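Local coordinates for uncharacterized protein (Enterococcus faecalis, PDB 3PM7) that is of unknown function but belongs to the PC4-like family, and so may bind single-stranded nucleic acid as relatives of this fold do, at residues A[28-33]-A[38-43]; A[24-29]-A[46-51]. All coordinates share one frame; numbering follows the deposited sequence.

In the fold
Both contacts start from strand 24-30 and lie within the PC4-like part of the chain. Contact 1 is the more central. It pairs residues 28-33 with 38-43, neighbouring strands of one antiparallel sheet, through four backbone hydrogen bonds. Apolar side chains pack across it, and an Asp40-Arg42 salt bridge lies within strand 38-44. Contact 2 lies further from the chain centre. There the same strand meets the 46-51 loop through side chains alone, with no hydrogen bond between the two segments, and the buried area is well under half as large. Asn28 and Leu29 occur in both. Arg42 and Glu26 join the two through a probable backbone hydrogen bond, Glu26 N to Arg42 O at 2.8 Å.

Contact 1. Residues A[28-33]-A[38-43]; sequences NLISWN and KFDLRE
Asn28 faces Asp40 and Ile30 faces Lys38 as antiparallel hydrogen-bonded pairs. Between them, Leu29 and Phe39 form a non-hydrogen-bonded pair. Ile30 N gives a hydrogen bond to Lys38 O at 2.9 Å, and Lys38 N answers to Ile30 O at 2.8 Å. The Asn28 and Asp40 backbones are joined by a similar couple. On one face of the sheet, Leu29 CD1 sits almost squarely over the Phe39 ring, 4.0 Å from its centroid, in a CH-pi contact. CG of Leu29 is anti to the backbone N (chi1 179°), and this brings the methyl in toward the neighbouring strand. Phe62 of helix 59-71 stacks with the same ring.

On the other face lie Asn28, Ile30, Lys38 and Asp40. The Asp40 carboxylate presents OD2 to the edge of the Trp32 indole, 3.6 Å from CZ2, with the two planes 83° apart. Ile30 CD1 packs against Asp40, while Ile30 CG2 lies over one indole face.

A second shell fixes the carboxylate. Arg42 grips it side-on, NE to Asp40 OD1 and NH2 to Asp40 OD2, each at 2.7 Å and nearly straight. Both oxygens use their syn lone pairs. Thr56 OG1 also bonds OD2, and a water reaches Asp40 OD1 at 2.7 Å. That water is held weakly by Asn28 ND2, whose stronger partner is Glu26.

These residues form a beta hairpin, the second and third strands of the four-stranded antiparallel sheet of this PC4-like domain.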
loop_
_atom_site.group_PDB
_atom_site.type_symbol
_atom_site.label_atom_id
_atom_site.label_comp_id
_atom_site.label_asym_id
_atom_site.label_seq_id
_atom_site.Cartn_x
_atom_site.Cartn_y
_atom_site.Cartn_z
ATOM N N ASN A 28 -8.659 0.254 -0.838
ATOM C CA ASN A 28 -9.967 0.909 -0.637
ATOM C C ASN A 28 -9.816 2.398 -0.422
ATOM O O ASN A 28 -8.762 2.848 0.024
ATOM C CB ASN A 28 -10.672 0.347 0.603
ATOM C CG ASN A 28 -11.061 -1.112 0.431
ATOM O OD1 ASN A 28 -11.609 -1.488 -0.598
ATOM N ND2 ASN A 28 -10.771 -1.935 1.430
ATOM N N LEU A 29 -10.873 3.161 -0.718
ATOM C CA LEU A 29 -10.923 4.570 -0.322
ATOM C C LEU A 29 -11.711 4.660 0.977
ATOM O O LEU A 29 -12.841 4.188 1.064
ATOM C CB LEU A 29 -11.568 5.445 -1.403
ATOM C CG LEU A 29 -11.678 6.931 -1.025
ATOM C CD1 LEU A 29 -10.289 7.545 -1.064
ATOM C CD2 LEU A 29 -12.611 7.697 -1.969
ATOM N N ILE A 30 -11.108 5.243 2.001
ATOM C CA ILE A 30 -11.659 5.133 3.338
ATOM C C ILE A 30 -11.653 6.470 4.060
ATOM O O ILE A 30 -10.690 7.248 3.937
ATOM C CB ILE A 30 -10.842 4.134 4.173
ATOM C CG1 ILE A 30 -10.926 2.750 3.536
ATOM C CG2 ILE A 30 -11.367 4.057 5.605
ATOM C CD1 ILE A 30 -10.521 1.661 4.457
ATOM N N SER A 31 -12.734 6.736 4.787
ATOM C CA SER A 31 -12.777 7.848 5.712
ATOM C C SER A 31 -12.749 7.235 7.113
ATOM O O SER A 31 -13.735 6.648 7.537
ATOM C CB SER A 31 -14.065 8.666 5.523
ATOM O OG SER A 31 -14.100 9.812 6.385
ATOM N N TRP A 32 -11.618 7.327 7.818
ATOM C CA TRP A 32 -11.590 6.899 9.230
ATOM C C TRP A 32 -12.291 7.935 10.098
ATOM O O TRP A 32 -11.859 9.088 10.166
ATOM C CB TRP A 32 -10.140 6.697 9.743
ATOM C CG TRP A 32 -9.330 5.682 8.948
ATOM C CD1 TRP A 32 -8.183 5.921 8.240
ATOM C CD2 TRP A 32 -9.604 4.279 8.803
ATOM N NE1 TRP A 32 -7.738 4.757 7.663
ATOM C CE2 TRP A 32 -8.590 3.738 7.996
ATOM C CE3 TRP A 32 -10.608 3.431 9.281
ATOM C CZ2 TRP A 32 -8.550 2.386 7.653
ATOM C CZ3 TRP A 32 -10.560 2.092 8.949
ATOM C CH2 TRP A 32 -9.538 1.580 8.146
ATOM N N ASN A 33 -13.381 7.533 10.753
ATOM C CA ASN A 33 -14.058 8.381 11.722
ATOM C C ASN A 33 -14.346 9.788 11.211
ATOM O O ASN A 33 -14.128 10.749 11.940
ATOM C CB ASN A 33 -13.237 8.502 13.014
ATOM C CG ASN A 33 -12.928 7.163 13.645
ATOM O OD1 ASN A 33 -12.097 6.405 13.139
ATOM N ND2 ASN A 33 -13.572 6.875 14.771
ATOM N N LYS A 38 -8.957 8.793 2.383
ATOM C CA LYS A 38 -7.629 8.439 1.925
ATOM C C LYS A 38 -7.613 7.024 1.346
ATOM O O LYS A 38 -8.374 6.161 1.768
ATOM C CB LYS A 38 -6.639 8.548 3.084
ATOM C CG LYS A 38 -6.281 9.990 3.460
ATOM C CD LYS A 38 -5.305 10.093 4.640
ATOM C CE LYS A 38 -5.197 11.544 5.124
ATOM N NZ LYS A 38 -4.222 11.736 6.261
ATOM N N PHE A 39 -6.738 6.779 0.383
ATOM C CA PHE A 39 -6.524 5.424 -0.083
ATOM C C PHE A 39 -5.809 4.608 0.983
ATOM O O PHE A 39 -4.928 5.108 1.670
ATOM C CB PHE A 39 -5.751 5.436 -1.396
ATOM C CG PHE A 39 -6.559 5.967 -2.541
ATOM C CD1 PHE A 39 -6.373 7.262 -3.002
ATOM C CD2 PHE A 39 -7.531 5.178 -3.133
ATOM C CE1 PHE A 39 -7.130 7.753 -4.054
ATOM C CE2 PHE A 39 -8.311 5.666 -4.177
ATOM C CZ PHE A 39 -8.104 6.947 -4.648
ATOM N N ASP A 40 -6.202 3.346 1.107
ATOM C CA ASP A 40 -5.795 2.495 2.211
ATOM C C ASP A 40 -5.503 1.114 1.629
ATOM O O ASP A 40 -6.324 0.544 0.894
ATOM C CB ASP A 40 -6.922 2.421 3.262
ATOM C CG ASP A 40 -6.515 1.653 4.516
ATOM O OD1 ASP A 40 -6.907 0.479 4.685
ATOM O OD2 ASP A 40 -5.797 2.221 5.346
ATOM N N LEU A 41 -4.326 0.586 1.939
ATOM C CA LEU A 41 -3.873 -0.687 1.367
ATOM C C LEU A 41 -3.602 -1.624 2.530
ATOM O O LEU A 41 -2.723 -1.368 3.339
ATOM C CB LEU A 41 -2.581 -0.461 0.584
ATOM C CG LEU A 41 -2.104 -1.559 -0.362
ATOM C CD1 LEU A 41 -3.158 -1.824 -1.400
ATOM C CD2 LEU A 41 -0.795 -1.147 -1.026
ATOM N N ARG A 42 -4.371 -2.698 2.639
ATOM C CA ARG A 42 -4.403 -3.419 3.895
ATOM C C ARG A 42 -5.086 -4.771 3.726
ATOM O O ARG A 42 -5.874 -4.961 2.805
ATOM C CB ARG A 42 -5.183 -2.526 4.878
ATOM C CG ARG A 42 -5.622 -3.117 6.190
ATOM C CD ARG A 42 -6.467 -2.072 6.966
ATOM N NE ARG A 42 -5.899 -0.730 6.836
ATOM C CZ ARG A 42 -4.928 -0.234 7.605
ATOM N NH1 ARG A 42 -4.407 -0.964 8.592
ATOM N NH2 ARG A 42 -4.477 1.006 7.394
ATOM N N GLU A 43 -4.809 -5.699 4.634
ATOM C CA GLU A 43 -5.471 -7.002 4.646
ATOM C C GLU A 43 -6.800 -6.908 5.421
ATOM O O GLU A 43 -6.857 -6.290 6.479
ATOM C CB GLU A 43 -4.553 -8.041 5.298
ATOM C CG GLU A 43 -4.877 -9.506 4.934
ATOM C CD GLU A 43 -4.364 -9.913 3.564
ATOM O OE1 GLU A 43 -3.436 -9.257 3.053
ATOM O OE2 GLU A 43 -4.893 -10.891 2.990
HETATM O O HOH W 1 -8.035 -1.047 2.746
#

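Contact 2. Residues A[24-29]-A[46-51]; sequences RKELNL and PDHEKM
The His48 ring meets strand 24-29 with its edge. The Glu26 carboxylate lies at that edge, near the ring plane, and is itself turned steeply across it, with the two planes 77° apart. The Arg24 guanidinium is also near, and the ring lies off its edge. These two groups are likewise steeply inclined, at 74°. Trp44 of strand 38-44 meets the His48 ring edge-to-face. The imidazole is probably turned over in the model, and its shortest approach to Glu26 is doubtful. No hydrogen bond is assigned between the segments.

Arg24, Glu26 and Asn28 are every second residue of the strand, and all three point toward the loop. Their polar ends link to one another. Arg24 NH1 forms a salt bridge with Glu26 OE2 at 2.9 Å, though as a hydrogen bond it is weak. Asn28 ND2 gives a nearly straight bond to Glu26 OE1 at 2.7 Å, but the place of that oxygen is less sure. The carboxylate thus lies between the polar ends of Arg24 and Asn28, two residues before and after it, with one bond weak and the other less sure.

Glu26 is extended beyond CG (chi2 176°), which carries its carboxylate out to the ring. The Arg24 chain is bent twice, and this brings NH1 back to Glu26. The backbones stay apart, and the nearest CA atoms, those of Arg24 and Pro46, are 7.1 Å from each other. Pro46 packs on Trp23, and His48 also touches Glu12 of strand 9-18.

This is a loop folded against one face of a curved antiparallel sheet. It follows strand 38-44 and leads to the short strand 51-52 within the PC4-like fold.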
loop_
_atom_site.group_PDB
_atom_site.type_symbol
_atom_site.label_atom_id
_atom_site.label_comp_id
_atom_site.label_asym_id
_atom_site.label_seq_id
_atom_site.Cartn_x
_atom_site.Cartn_y
_atom_site.Cartn_z
ATOM N N ARG A 24 -8.334 -10.765 2.382
ATOM C CA ARG A 24 -7.897 -10.176 1.118
ATOM C C ARG A 24 -7.040 -8.946 1.366
ATOM O O ARG A 24 -7.340 -8.152 2.254
ATOM C CB ARG A 24 -9.115 -9.738 0.294
ATOM C CG ARG A 24 -10.072 -10.857 -0.116
ATOM C CD ARG A 24 -11.505 -10.359 0.025
ATOM N NE ARG A 24 -12.172 -10.146 -1.252
ATOM C CZ ARG A 24 -13.015 -9.143 -1.503
ATOM N NH1 ARG A 24 -13.285 -8.231 -0.573
ATOM N NH2 ARG A 24 -13.581 -9.046 -2.698
ATOM N N LYS A 25 -6.012 -8.752 0.550
ATOM C CA LYS A 25 -5.284 -7.489 0.558
ATOM C C LYS A 25 -5.989 -6.559 -0.407
ATOM O O LYS A 25 -6.227 -6.930 -1.563
ATOM C CB LYS A 25 -3.815 -7.686 0.160
ATOM C CG LYS A 25 -2.945 -6.499 0.575
ATOM C CD LYS A 25 -1.436 -6.775 0.437
ATOM C CE LYS A 25 -0.896 -7.725 1.506
ATOM N NZ LYS A 25 0.469 -8.262 1.093
ATOM N N GLU A 26 -6.365 -5.367 0.060
ATOM C CA GLU A 26 -7.295 -4.532 -0.700
ATOM C C GLU A 26 -6.820 -3.104 -0.827
ATOM O O GLU A 26 -6.266 -2.567 0.103
ATOM C CB GLU A 26 -8.667 -4.498 0.002
ATOM C CG GLU A 26 -9.494 -5.778 -0.080
ATOM C CD GLU A 26 -10.793 -5.694 0.721
ATOM O OE1 GLU A 26 -11.281 -4.562 1.008
ATOM O OE2 GLU A 26 -11.334 -6.771 1.068
ATOM N N LEU A 27 -7.060 -2.477 -1.971
ATOM C CA LEU A 27 -6.977 -1.027 -2.047
ATOM C C LEU A 27 -8.394 -0.493 -1.907
ATOM O O LEU A 27 -9.250 -0.766 -2.762
ATOM C CB LEU A 27 -6.417 -0.578 -3.395
ATOM C CG LEU A 27 -6.324 0.949 -3.518
ATOM C CD1 LEU A 27 -5.194 1.447 -2.600
ATOM C CD2 LEU A 27 -6.046 1.364 -4.957
ATOM N N ASN A 28 -8.659 0.254 -0.838
ATOM C CA ASN A 28 -9.967 0.909 -0.637
ATOM C C ASN A 28 -9.816 2.398 -0.422
ATOM O O ASN A 28 -8.762 2.848 0.024
ATOM C CB ASN A 28 -10.672 0.347 0.603
ATOM C CG ASN A 28 -11.061 -1.112 0.431
ATOM O OD1 ASN A 28 -11.609 -1.488 -0.598
ATOM N ND2 ASN A 28 -10.771 -1.935 1.430
ATOM N N LEU A 29 -10.873 3.161 -0.718
ATOM C CA LEU A 29 -10.923 4.570 -0.322
ATOM C C LEU A 29 -11.711 4.660 0.977
ATOM O O LEU A 29 -12.841 4.188 1.064
ATOM C CB LEU A 29 -11.568 5.445 -1.403
ATOM C CG LEU A 29 -11.678 6.931 -1.025
ATOM C CD1 LEU A 29 -10.289 7.545 -1.064
ATOM C CD2 LEU A 29 -12.611 7.697 -1.969
ATOM N N PRO A 46 -12.818 -11.737 5.592
ATOM C CA PRO A 46 -13.841 -12.013 4.569
ATOM C C PRO A 46 -14.916 -10.924 4.367
ATOM O O PRO A 46 -15.036 -10.377 3.262
ATOM C CB PRO A 46 -14.475 -13.315 5.068
ATOM C CG PRO A 46 -13.339 -14.025 5.722
ATOM C CD PRO A 46 -12.466 -12.959 6.345
ATOM N N ASP A 47 -15.699 -10.617 5.389
ATOM C CA ASP A 47 -16.747 -9.607 5.216
ATOM C C ASP A 47 -16.362 -8.277 5.881
ATOM O O ASP A 47 -17.212 -7.571 6.450
ATOM C CB ASP A 47 -18.097 -10.111 5.740
ATOM C CG ASP A 47 -19.284 -9.377 5.106
ATOM O OD1 ASP A 47 -19.207 -9.049 3.899
ATOM O OD2 ASP A 47 -20.293 -9.131 5.810
ATOM N N HIS A 48 -15.078 -7.946 5.790
ATOM C CA HIS A 48 -14.538 -6.740 6.401
ATOM C C HIS A 48 -14.875 -6.669 7.882
ATOM O O HIS A 48 -15.080 -5.583 8.413
ATOM C CB HIS A 48 -15.087 -5.484 5.704
ATOM C CG HIS A 48 -14.787 -5.430 4.241
ATOM N ND1 HIS A 48 -13.572 -5.009 3.749
ATOM C CD2 HIS A 48 -15.531 -5.775 3.162
ATOM C CE1 HIS A 48 -13.580 -5.086 2.429
ATOM N NE2 HIS A 48 -14.761 -5.544 2.048
ATOM N N GLU A 49 -14.927 -7.810 8.550
ATOM C CA GLU A 49 -15.327 -7.822 9.955
ATOM C C GLU A 49 -14.164 -7.387 10.844
ATOM O O GLU A 49 -14.337 -7.111 12.024
ATOM C CB GLU A 49 -15.796 -9.223 10.364
ATOM C CG GLU A 49 -14.678 -10.260 10.384
ATOM C CD GLU A 49 -15.195 -11.691 10.472
ATOM O OE1 GLU A 49 -14.483 -12.616 10.010
ATOM O OE2 GLU A 49 -16.312 -11.888 11.007
ATOM N N LYS A 50 -12.971 -7.345 10.266
ATOM C CA LYS A 50 -11.764 -7.078 11.022
ATOM C C LYS A 50 -10.664 -6.734 10.045
ATOM O O LYS A 50 -10.625 -7.273 8.928
ATOM C CB LYS A 50 -11.387 -8.310 11.844
ATOM C CG LYS A 50 -10.121 -8.177 12.665
ATOM C CD LYS A 50 -9.933 -9.387 13.569
ATOM C CE LYS A 50 -8.622 -9.313 14.335
ATOM N NZ LYS A 50 -7.467 -9.055 13.424
HETATM N N MSE A 51 -9.767 -5.842 10.462
HETATM C CA MSE A 51 -8.685 -5.397 9.591
HETATM C C MSE A 51 -7.332 -5.906 10.078
HETATM O O MSE A 51 -7.152 -6.229 11.242
HETATM C CB MSE A 51 -8.671 -3.867 9.483
HETATM C CG MSE A 51 -7.955 -3.167 10.623
HETATM SE SE MSE A 51 -7.756 -1.215 10.407
HETATM C CE MSE A 51 -9.530 -0.661 10.978
#